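Local coordinates for protein arginyl-tRNA synthetase (Campylobacter jejuni, PDB 3FNR) that catalyses the ATP-dependent attachment of L-arginine to tRNA(Arg), with release of AMP and diphosphate, at residues F32-V37 against K237-W242; H344-Q349 against N409-Y414; I90-K95 against E104-Y109. The protein carries 1 engineered substitution. All blocks are in the same frame, centred on the assembly; numbering follows the deposited sequence.

In the fold
Contacts 1 and 3 both belong to the class I catalytic domain, whereas contact 2 lies in the DALR anticodon-binding domain, its centre about 38 Å from that of contact 1. Contact 1 joins two parallel strands of the central sheet, is largely buried and rests on backbone hydrogen bonds reinforced by aliphatic packing. Contact 2, also largely buried, joins helices 336-353 and 398-416 chiefly through side chains, combining an arginine-histidine grip with aromatic packing. Contact 3 is peripheral, only partly buried and small: helix 80-98 meets the loop that follows it through apolar touches. No helix or strand serves two contacts. Contacts 2 and 3 stand on opposite sides of the chain's centre, about 57 Å apart between centres.

Contact 1. Residues F32-V37 against K237-W242; sequences FLLEYV and KCINIW
F32 to E35 pair in parallel with K237 to N240, as neighbouring strands in the sheet of the Rossmann-type catalytic fold of class I synthetases. Three backbone bonds define the register: L33 N donates to K237 O at 2.9 Å, I239 N to L33 O at 2.8 Å, and E35 N to I239 O at 3.0 Å. The strand axes are only 20° apart.

On the sheet face bearing F32, L34, K237 and I239, F32 CG sits anti to the carbonyl carbon (chi1 -57°), and the ring atom CD1 touches K237 CB at 3.6 Å and I239 CD1 at 3.7 Å. Farther along, L34 CD2 leans across to I241 CD1 at 3.8 Å, and Y36 CB packs on the same methyl.

The face bearing L33, C238, E35 and N240 turns to helix 219-231. Here the E35 carboxylate forms a salt bridge with K230, while N240 ND2 bonds H227; E35 OE2 also takes a bond from S38 OG, just before the HIGH motif. Outside the pair, strand 69-76 flanks 31-35 and strand 267-279 flanks 237-243.

Beyond the ladder, water 2 links V37 N to I241 O. Water 1 donates to E35 OE1 at 2.6 Å and accepts from W242 NE1 at 3.2 Å, lying in the plane of the indole.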
loop_
_atom_site.group_PDB
_atom_site.type_symbol
_atom_site.label_atom_id
_atom_site.label_comp_id
_atom_site.label_asym_id
_atom_site.label_seq_id
_atom_site.Cartn_x
_atom_site.Cartn_y
_atom_site.Cartn_z
ATOM N N PHE A 32 1.645 10.387 -12.388
ATOM C CA PHE A 32 0.912 10.457 -11.126
ATOM C C PHE A 32 1.812 10.697 -9.927
ATOM O O PHE A 32 2.959 10.241 -9.888
ATOM C CB PHE A 32 0.132 9.163 -10.874
ATOM C CG PHE A 32 -0.831 8.790 -11.966
ATOM C CD1 PHE A 32 -2.169 9.139 -11.867
ATOM C CD2 PHE A 32 -0.404 8.083 -13.086
ATOM C CE1 PHE A 32 -3.074 8.802 -12.872
ATOM C CE2 PHE A 32 -1.291 7.746 -14.097
ATOM C CZ PHE A 32 -2.636 8.097 -13.984
ATOM N N LEU A 33 1.272 11.397 -8.936
ATOM C CA LEU A 33 1.889 11.470 -7.623
ATOM C C LEU A 33 0.953 10.899 -6.568
ATOM O O LEU A 33 -0.088 11.488 -6.263
ATOM C CB LEU A 33 2.278 12.915 -7.253
ATOM C CG LEU A 33 2.870 13.135 -5.843
ATOM C CD1 LEU A 33 4.178 12.368 -5.657
ATOM C CD2 LEU A 33 3.081 14.619 -5.555
ATOM N N LEU A 34 1.344 9.767 -5.986
ATOM C CA LEU A 34 0.561 9.142 -4.921
ATOM C C LEU A 34 1.132 9.458 -3.548
ATOM O O LEU A 34 2.295 9.162 -3.260
ATOM C CB LEU A 34 0.540 7.618 -5.107
ATOM C CG LEU A 34 -0.539 6.645 -4.604
ATOM C CD1 LEU A 34 0.125 5.320 -4.233
ATOM C CD2 LEU A 34 -1.402 7.140 -3.456
ATOM N N GLU A 35 0.304 10.023 -2.683
ATOM C CA GLU A 35 0.692 10.186 -1.299
ATOM C C GLU A 35 -0.187 9.278 -0.482
ATOM O O GLU A 35 -1.414 9.396 -0.522
ATOM C CB GLU A 35 0.527 11.627 -0.822
ATOM C CG GLU A 35 0.893 11.813 0.658
ATOM C CD GLU A 35 -0.200 12.520 1.449
ATOM O OE1 GLU A 35 -0.887 13.398 0.875
ATOM O OE2 GLU A 35 -0.385 12.193 2.645
ATOM N N TYR A 36 0.444 8.366 0.249
ATOM C CA TYR A 36 -0.292 7.399 1.045
ATOM C C TYR A 36 0.420 7.011 2.336
ATOM O O TYR A 36 1.596 7.332 2.530
ATOM C CB TYR A 36 -0.681 6.173 0.201
ATOM C CG TYR A 36 0.433 5.194 -0.159
ATOM C CD1 TYR A 36 1.530 5.579 -0.940
ATOM C CD2 TYR A 36 0.353 3.865 0.241
ATOM C CE1 TYR A 36 2.526 4.671 -1.288
ATOM C CE2 TYR A 36 1.345 2.951 -0.088
ATOM C CZ TYR A 36 2.422 3.355 -0.852
ATOM O OH TYR A 36 3.379 2.428 -1.178
ATOM N N VAL A 37 -0.320 6.303 3.191
ATOM C CA VAL A 37 0.073 5.924 4.552
ATOM C C VAL A 37 0.149 7.171 5.430
ATOM O O VAL A 37 -0.811 7.459 6.145
ATOM C CB VAL A 37 1.371 5.033 4.648
ATOM C CG1 VAL A 37 1.521 4.470 6.051
ATOM C CG2 VAL A 37 1.332 3.873 3.647
ATOM N N LYS A 237 -1.787 13.845 -12.406
ATOM C CA LYS A 237 -2.782 13.660 -11.346
ATOM C C LYS A 237 -2.104 13.455 -9.988
ATOM O O LYS A 237 -1.048 12.834 -9.914
ATOM C CB LYS A 237 -3.641 12.426 -11.661
ATOM C CG LYS A 237 -4.824 12.646 -12.592
ATOM C CD LYS A 237 -6.128 12.475 -11.834
ATOM C CE LYS A 237 -7.247 11.985 -12.742
ATOM N NZ LYS A 237 -8.340 11.329 -11.955
ATOM N N CYS A 238 -2.709 13.981 -8.923
ATOM C CA CYS A 238 -2.338 13.604 -7.557
ATOM C C CYS A 238 -3.386 12.671 -6.968
ATOM O O CYS A 238 -4.582 12.980 -6.963
ATOM C CB CYS A 238 -2.171 14.825 -6.634
ATOM S SG CYS A 238 -0.786 15.921 -7.032
ATOM N N ILE A 239 -2.928 11.535 -6.461
ATOM C CA ILE A 239 -3.802 10.557 -5.812
ATOM C C ILE A 239 -3.540 10.522 -4.306
ATOM O O ILE A 239 -2.386 10.448 -3.879
ATOM C CB ILE A 239 -3.577 9.139 -6.392
ATOM C CG1 ILE A 239 -3.589 9.175 -7.930
ATOM C CG2 ILE A 239 -4.595 8.155 -5.816
ATOM C CD1 ILE A 239 -3.233 7.832 -8.583
ATOM N N ASN A 240 -4.610 10.604 -3.516
ATOM C CA ASN A 240 -4.548 10.342 -2.087
ATOM C C ASN A 240 -5.286 9.055 -1.753
ATOM O O ASN A 240 -6.291 8.731 -2.378
ATOM C CB ASN A 240 -5.216 11.465 -1.298
ATOM C CG ASN A 240 -4.493 12.791 -1.413
ATOM O OD1 ASN A 240 -3.359 12.878 -1.909
ATOM N ND2 ASN A 240 -5.163 13.847 -0.955
ATOM N N ILE A 241 -4.792 8.333 -0.756
ATOM C CA ILE A 241 -5.558 7.246 -0.165
ATOM C C ILE A 241 -5.888 7.623 1.276
ATOM O O ILE A 241 -4.995 7.735 2.123
ATOM C CB ILE A 241 -4.820 5.892 -0.241
ATOM C CG1 ILE A 241 -4.531 5.518 -1.702
ATOM C CG2 ILE A 241 -5.643 4.799 0.426
ATOM C CD1 ILE A 241 -3.562 4.389 -1.851
ATOM N N TRP A 242 -7.168 7.843 1.542
ATOM C CA TRP A 242 -7.619 8.233 2.875
ATOM C C TRP A 242 -8.496 7.140 3.472
ATOM O O TRP A 242 -9.066 6.327 2.740
ATOM C CB TRP A 242 -8.424 9.540 2.821
ATOM C CG TRP A 242 -7.645 10.791 2.459
ATOM C CD1 TRP A 242 -6.284 10.919 2.337
ATOM C CD2 TRP A 242 -8.193 12.100 2.222
ATOM N NE1 TRP A 242 -5.960 12.211 2.005
ATOM C CE2 TRP A 242 -7.106 12.961 1.937
ATOM C CE3 TRP A 242 -9.497 12.626 2.213
ATOM C CZ2 TRP A 242 -7.283 14.324 1.645
ATOM C CZ3 TRP A 242 -9.675 13.983 1.916
ATOM C CH2 TRP A 242 -8.567 14.814 1.638
HETATM O O HOH W 1 -3.097 13.689 2.157
HETATM O O HOH W 2 -3.080 5.670 3.095
#

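Contact 2. Residues H344-Q349 against N409-Y414; sequences HARIHQ and NFHKFY. With SO4 (sulfate ion), chain D.
R346 reaches over to H411 with its guanidinium nearly coplanar with the imidazole, the two planes 9° apart. Two nitrogens of one guanidinium edge converge on the same acceptor: R346 NE at 3.3 Å and R346 NH2 at 3.1 Å both donate to H411 ND1, each lying close to the ring plane. On the far side of the imidazole, NE2 bonds the carbonyl of Y339, which is consistent with a neutral ring protonated at NE2. N415 OD1 takes a further bond from R346 NH2, so the planar group is held at more than one point.

Y414 approaches the guanidinium differently. Y414 CD1 sits over one face, nearer the edge of the group than its centre and 3.2 Å from R346 NH1, with the planes inclined by 39°; Y414 CE1 meets R346 CG, which lies in the plane of the phenol ring.

These groups join helices 336-353 and 398-416 within the all-helical DALR anticodon-binding domain, the axes of the segments 344-349 and 409-414 approaching to 10.9 Å. F410, its CG anti to the backbone N (chi1 166°), also enters the interface. I347 CD1 makes a CH-pi contact over one face, 4.0 Å from the F410 ring centroid, and I347 CG1 comes to 3.4 Å from F410 CZ. R346 CB instead stands at the ring edge, 3.9 Å from F410 CE2. F432 of helix 425-445 meets both F410 and Y414 edge-to-face. Y414 OH also donates, at 2.6 Å, to O2 of a sulfate, probably from the crystallisation liquor and also bonded by K353 NZ and the backbone N of V419 and V420.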
loop_
_atom_site.group_PDB
_atom_site.type_symbol
_atom_site.label_atom_id
_atom_site.label_comp_id
_atom_site.label_asym_id
_atom_site.label_seq_id
_atom_site.Cartn_x
_atom_site.Cartn_y
_atom_site.Cartn_z
ATOM N N HIS A 344 1.883 -22.950 -9.259
ATOM C CA HIS A 344 3.209 -22.580 -9.733
ATOM C C HIS A 344 4.260 -23.657 -9.421
ATOM O O HIS A 344 5.071 -24.005 -10.285
ATOM C CB HIS A 344 3.623 -21.231 -9.121
ATOM C CG HIS A 344 4.874 -20.664 -9.710
ATOM N ND1 HIS A 344 6.119 -20.898 -9.171
ATOM C CD2 HIS A 344 5.077 -19.899 -10.808
ATOM C CE1 HIS A 344 7.036 -20.290 -9.906
ATOM N NE2 HIS A 344 6.429 -19.676 -10.904
ATOM N N ALA A 345 4.229 -24.178 -8.192
ATOM C CA ALA A 345 5.141 -25.236 -7.742
ATOM C C ALA A 345 4.908 -26.563 -8.476
ATOM O O ALA A 345 5.858 -27.276 -8.795
ATOM C CB ALA A 345 5.014 -25.438 -6.241
ATOM N N ARG A 346 3.642 -26.876 -8.742
ATOM C CA ARG A 346 3.264 -28.078 -9.475
ATOM C C ARG A 346 3.851 -28.077 -10.889
ATOM O O ARG A 346 4.305 -29.119 -11.378
ATOM C CB ARG A 346 1.740 -28.215 -9.500
ATOM C CG ARG A 346 1.254 -29.638 -9.448
ATOM C CD ARG A 346 0.240 -29.900 -8.354
ATOM N NE ARG A 346 -1.142 -29.617 -8.731
ATOM C CZ ARG A 346 -1.966 -30.471 -9.340
ATOM N NH1 ARG A 346 -1.566 -31.689 -9.681
ATOM N NH2 ARG A 346 -3.208 -30.094 -9.615
ATOM N N ILE A 347 3.872 -26.900 -11.521
ATOM C CA ILE A 347 4.478 -26.707 -12.848
ATOM C C ILE A 347 5.988 -26.894 -12.790
ATOM O O ILE A 347 6.568 -27.581 -13.634
ATOM C CB ILE A 347 4.140 -25.311 -13.444
ATOM C CG1 ILE A 347 2.649 -25.227 -13.752
ATOM C CG2 ILE A 347 4.943 -25.039 -14.728
ATOM C CD1 ILE A 347 2.063 -23.851 -13.766
ATOM N N HIS A 348 6.617 -26.291 -11.783
ATOM C CA HIS A 348 8.061 -26.408 -11.581
ATOM C C HIS A 348 8.494 -27.867 -11.410
ATOM O O HIS A 348 9.518 -28.285 -11.955
ATOM C CB HIS A 348 8.503 -25.571 -10.378
ATOM C CG HIS A 348 9.987 -25.534 -10.183
ATOM N ND1 HIS A 348 10.809 -24.682 -10.890
ATOM C CD2 HIS A 348 10.797 -26.250 -9.366
ATOM C CE1 HIS A 348 12.063 -24.871 -10.513
ATOM N NE2 HIS A 348 12.082 -25.817 -9.591
ATOM N N GLN A 349 7.689 -28.634 -10.678
ATOM C CA GLN A 349 7.963 -30.044 -10.416
ATOM C C GLN A 349 7.769 -30.958 -11.622
ATOM O O GLN A 349 8.565 -31.877 -11.823
ATOM C CB GLN A 349 7.141 -30.543 -9.224
ATOM C CG GLN A 349 7.921 -30.591 -7.902
ATOM C CD GLN A 349 8.611 -29.277 -7.545
ATOM O OE1 GLN A 349 9.826 -29.132 -7.713
ATOM N NE2 GLN A 349 7.836 -28.315 -7.054
ATOM N N ASN A 409 -8.356 -23.369 -12.544
ATOM C CA ASN A 409 -8.382 -23.949 -13.875
ATOM C C ASN A 409 -7.134 -24.744 -14.211
ATOM O O ASN A 409 -7.246 -25.809 -14.811
ATOM C CB ASN A 409 -8.635 -22.872 -14.917
ATOM C CG ASN A 409 -10.004 -22.269 -14.786
ATOM O OD1 ASN A 409 -10.959 -22.947 -14.420
ATOM N ND2 ASN A 409 -10.109 -20.980 -15.065
ATOM N N PHE A 410 -5.959 -24.251 -13.811
ATOM C CA PHE A 410 -4.732 -25.031 -13.977
ATOM C C PHE A 410 -4.807 -26.362 -13.243
ATOM O O PHE A 410 -4.575 -27.407 -13.842
ATOM C CB PHE A 410 -3.472 -24.304 -13.503
ATOM C CG PHE A 410 -2.284 -25.224 -13.374
ATOM C CD1 PHE A 410 -1.617 -25.664 -14.506
ATOM C CD2 PHE A 410 -1.866 -25.689 -12.126
ATOM C CE1 PHE A 410 -0.542 -26.544 -14.407
ATOM C CE2 PHE A 410 -0.795 -26.566 -12.012
ATOM C CZ PHE A 410 -0.136 -26.998 -13.150
ATOM N N HIS A 411 -5.098 -26.303 -11.944
ATOM C CA HIS A 411 -5.140 -27.483 -11.098
ATOM C C HIS A 411 -6.050 -28.536 -11.699
ATOM O O HIS A 411 -5.648 -29.686 -11.835
ATOM C CB HIS A 411 -5.591 -27.130 -9.674
ATOM C CG HIS A 411 -4.508 -26.532 -8.824
ATOM N ND1 HIS A 411 -3.317 -27.177 -8.576
ATOM C CD2 HIS A 411 -4.445 -25.357 -8.149
ATOM C CE1 HIS A 411 -2.564 -26.426 -7.790
ATOM N NE2 HIS A 411 -3.223 -25.314 -7.518
ATOM N N LYS A 412 -7.254 -28.119 -12.086
ATOM C CA LYS A 412 -8.234 -29.005 -12.674
ATOM C C LYS A 412 -7.714 -29.594 -13.992
ATOM O O LYS A 412 -7.808 -30.800 -14.208
ATOM C CB LYS A 412 -9.566 -28.283 -12.868
ATOM C CG LYS A 412 -10.725 -29.231 -13.117
ATOM C CD LYS A 412 -11.828 -28.601 -13.957
ATOM C CE LYS A 412 -13.046 -29.525 -14.049
ATOM N NZ LYS A 412 -12.696 -30.905 -14.497
ATOM N N PHE A 413 -7.129 -28.760 -14.845
ATOM C CA PHE A 413 -6.523 -29.251 -16.083
ATOM C C PHE A 413 -5.448 -30.311 -15.845
ATOM O O PHE A 413 -5.482 -31.374 -16.462
ATOM C CB PHE A 413 -5.951 -28.111 -16.926
ATOM C CG PHE A 413 -5.395 -28.562 -18.251
ATOM C CD1 PHE A 413 -4.025 -28.725 -18.433
ATOM C CD2 PHE A 413 -6.250 -28.835 -19.315
ATOM C CE1 PHE A 413 -3.523 -29.153 -19.660
ATOM C CE2 PHE A 413 -5.758 -29.252 -20.544
ATOM C CZ PHE A 413 -4.406 -29.413 -20.724
ATOM N N TYR A 414 -4.498 -30.020 -14.959
ATOM C CA TYR A 414 -3.373 -30.928 -14.724
ATOM C C TYR A 414 -3.794 -32.245 -14.061
ATOM O O TYR A 414 -3.186 -33.282 -14.308
ATOM C CB TYR A 414 -2.262 -30.216 -13.949
ATOM C CG TYR A 414 -0.997 -31.023 -13.703
ATOM C CD1 TYR A 414 -0.309 -30.884 -12.510
ATOM C CD2 TYR A 414 -0.479 -31.913 -14.657
ATOM C CE1 TYR A 414 0.843 -31.603 -12.249
ATOM C CE2 TYR A 414 0.685 -32.648 -14.396
ATOM C CZ TYR A 414 1.337 -32.477 -13.184
ATOM O OH TYR A 414 2.486 -33.165 -12.877
HETATM S S SO4 D . 2.229 -36.402 -14.865
HETATM O O1 SO4 D . 3.219 -36.281 -15.921
HETATM O O2 SO4 D . 2.652 -35.579 -13.738
HETATM O O3 SO4 D . 0.921 -35.975 -15.342
HETATM O O4 SO4 D . 2.128 -37.796 -14.459
HETATM O O HOH W 3 3.821 -31.675 -10.016
#

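Contact 3. Residues I90-K95 against E104-Y109; sequences ILLSVK and EYPEQY
Y105, which packs on L92, has its CG anti to its carbonyl carbon, beside the backbone N (chi1 -84°), and from there the end of the side chain comes nearer the helix. In L92 a chi1 of -95°, off the staggered positions, sets CG; with CD1 at chi2 44°, the other methyl, CD2, is carried out nearly anti to CA, against Y105. The leucine and tyrosine side chains run antiparallel, alongside one another: L92 CD2 is 3.7 Å from Y105 CD1 and equally near CE1, while L92 CB lies 3.9 Å from Y105 CE1. L92 CD2 also touches P106 CD at 4.0 Å, so one leucine branch bridges two consecutive loop residues.

Between the two segments the contact is essentially apolar. The phenol oxygen ends near the helix backbone around L92 and makes a weak hydrogen bond to E96 OE2, one turn on. Y105 CD1 also lies 3.6 Å above one face of the Y109 ring, nearer its rim than its centre; the cation-pi partner of Y109 is K111. Within the helix, S93 OG donates to I90 O at 3.3 Å. I90 O also takes the helical bond from V94 N, both donors lying to one side of the carbonyl plane.

The contact thus folds the loop back against helix 80-98, in the largely helical region between strands 69-76 and 165-167 in sequence. Elsewhere on that helix, S93 and V94 rest on A119 of helix 113-126, and I90 packs on helices 113-126 and 136-157.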
loop_
_atom_site.group_PDB
_atom_site.type_symbol
_atom_site.label_atom_id
_atom_site.label_comp_id
_atom_site.label_asym_id
_atom_site.label_seq_id
_atom_site.Cartn_x
_atom_site.Cartn_y
_atom_site.Cartn_z
ATOM N N ILE A 90 8.245 9.146 26.485
ATOM C CA ILE A 90 9.540 8.467 26.664
ATOM C C ILE A 90 10.199 8.859 27.980
ATOM O O ILE A 90 10.708 7.997 28.706
ATOM C CB ILE A 90 10.507 8.766 25.497
ATOM C CG1 ILE A 90 9.988 8.119 24.219
ATOM C CG2 ILE A 90 11.938 8.249 25.776
ATOM C CD1 ILE A 90 10.570 8.727 22.998
ATOM N N LEU A 91 10.176 10.161 28.271
ATOM C CA LEU A 91 10.653 10.709 29.542
ATOM C C LEU A 91 9.970 10.037 30.738
ATOM O O LEU A 91 10.635 9.638 31.700
ATOM C CB LEU A 91 10.416 12.225 29.591
ATOM C CG LEU A 91 10.697 12.924 30.928
ATOM C CD1 LEU A 91 12.174 13.216 31.058
ATOM C CD2 LEU A 91 9.878 14.197 31.079
ATOM N N LEU A 92 8.648 9.901 30.645
ATOM C CA LEU A 92 7.830 9.341 31.713
ATOM C C LEU A 92 8.110 7.858 31.959
ATOM O O LEU A 92 8.140 7.411 33.109
ATOM C CB LEU A 92 6.345 9.577 31.419
ATOM C CG LEU A 92 5.634 10.800 32.019
ATOM C CD1 LEU A 92 6.441 12.098 31.933
ATOM C CD2 LEU A 92 4.270 10.984 31.367
ATOM N N SER A 93 8.337 7.107 30.883
ATOM C CA SER A 93 8.654 5.686 31.013
ATOM C C SER A 93 10.116 5.436 31.407
ATOM O O SER A 93 10.437 4.361 31.918
ATOM C CB SER A 93 8.275 4.905 29.752
ATOM O OG SER A 93 9.229 5.088 28.730
ATOM N N VAL A 94 10.991 6.414 31.158
ATOM C CA VAL A 94 12.352 6.405 31.715
ATOM C C VAL A 94 12.257 6.573 33.238
ATOM O O VAL A 94 12.912 5.852 33.991
ATOM C CB VAL A 94 13.275 7.495 31.064
ATOM C CG1 VAL A 94 14.435 7.893 31.981
ATOM C CG2 VAL A 94 13.827 7.016 29.731
ATOM N N LYS A 95 11.401 7.500 33.669
ATOM C CA LYS A 95 11.202 7.800 35.084
ATOM C C LYS A 95 10.611 6.645 35.904
ATOM O O LYS A 95 10.988 6.452 37.062
ATOM C CB LYS A 95 10.340 9.055 35.248
ATOM C CG LYS A 95 11.086 10.364 35.022
ATOM C CD LYS A 95 10.192 11.574 35.287
ATOM C CE LYS A 95 10.979 12.878 35.215
ATOM N NZ LYS A 95 10.102 14.082 35.318
ATOM N N GLU A 104 3.202 11.355 37.688
ATOM C CA GLU A 104 1.901 11.821 37.222
ATOM C C GLU A 104 1.712 11.498 35.741
ATOM O O GLU A 104 2.593 11.772 34.920
ATOM C CB GLU A 104 1.781 13.333 37.436
ATOM C CG GLU A 104 1.008 13.741 38.680
ATOM C CD GLU A 104 -0.492 13.865 38.434
ATOM O OE1 GLU A 104 -0.913 13.902 37.256
ATOM O OE2 GLU A 104 -1.251 13.936 39.425
ATOM N N TYR A 105 0.564 10.913 35.406
ATOM C CA TYR A 105 0.232 10.607 34.016
ATOM C C TYR A 105 -0.968 11.416 33.519
ATOM O O TYR A 105 -2.000 11.473 34.195
ATOM C CB TYR A 105 -0.018 9.105 33.829
ATOM C CG TYR A 105 1.243 8.296 33.629
ATOM C CD1 TYR A 105 1.918 8.312 32.409
ATOM C CD2 TYR A 105 1.762 7.510 34.656
ATOM C CE1 TYR A 105 3.080 7.570 32.217
ATOM C CE2 TYR A 105 2.923 6.761 34.473
ATOM C CZ TYR A 105 3.576 6.799 33.251
ATOM O OH TYR A 105 4.724 6.066 33.059
ATOM N N PRO A 106 -0.832 12.048 32.331
ATOM C CA PRO A 106 -1.930 12.778 31.687
ATOM C C PRO A 106 -2.995 11.841 31.117
ATOM O O PRO A 106 -2.833 10.618 31.152
ATOM C CB PRO A 106 -1.234 13.541 30.547
ATOM C CG PRO A 106 0.240 13.404 30.798
ATOM C CD PRO A 106 0.401 12.117 31.530
ATOM N N GLU A 107 -4.073 12.414 30.591
ATOM C CA GLU A 107 -5.176 11.616 30.057
ATOM C C GLU A 107 -4.882 11.038 28.668
ATOM O O GLU A 107 -5.496 10.050 28.261
ATOM C CB GLU A 107 -6.489 12.411 30.063
ATOM C CG GLU A 107 -6.928 12.904 31.452
ATOM C CD GLU A 107 -6.953 11.802 32.511
ATOM O OE1 GLU A 107 -6.314 11.981 33.570
ATOM O OE2 GLU A 107 -7.603 10.757 32.283
ATOM N N GLN A 108 -3.942 11.655 27.954
ATOM C CA GLN A 108 -3.491 11.159 26.656
ATOM C C GLN A 108 -1.972 11.016 26.655
ATOM O O GLN A 108 -1.253 12.011 26.777
ATOM C CB GLN A 108 -3.930 12.099 25.522
ATOM C CG GLN A 108 -5.448 12.258 25.337
ATOM C CD GLN A 108 -6.127 11.024 24.749
ATOM O OE1 GLN A 108 -5.523 10.257 23.996
ATOM N NE2 GLN A 108 -7.400 10.839 25.087
ATOM N N TYR A 109 -1.496 9.776 26.529
ATOM C CA TYR A 109 -0.057 9.474 26.471
ATOM C C TYR A 109 0.234 8.182 25.706
ATOM O O TYR A 109 -0.626 7.305 25.597
ATOM C CB TYR A 109 0.574 9.434 27.876
ATOM C CG TYR A 109 0.094 8.311 28.779
ATOM C CD1 TYR A 109 -1.152 8.373 29.410
ATOM C CD2 TYR A 109 0.901 7.197 29.025
ATOM C CE1 TYR A 109 -1.595 7.350 30.241
ATOM C CE2 TYR A 109 0.470 6.169 29.861
ATOM C CZ TYR A 109 -0.780 6.253 30.464
ATOM O OH TYR A 109 -1.217 5.243 31.292
#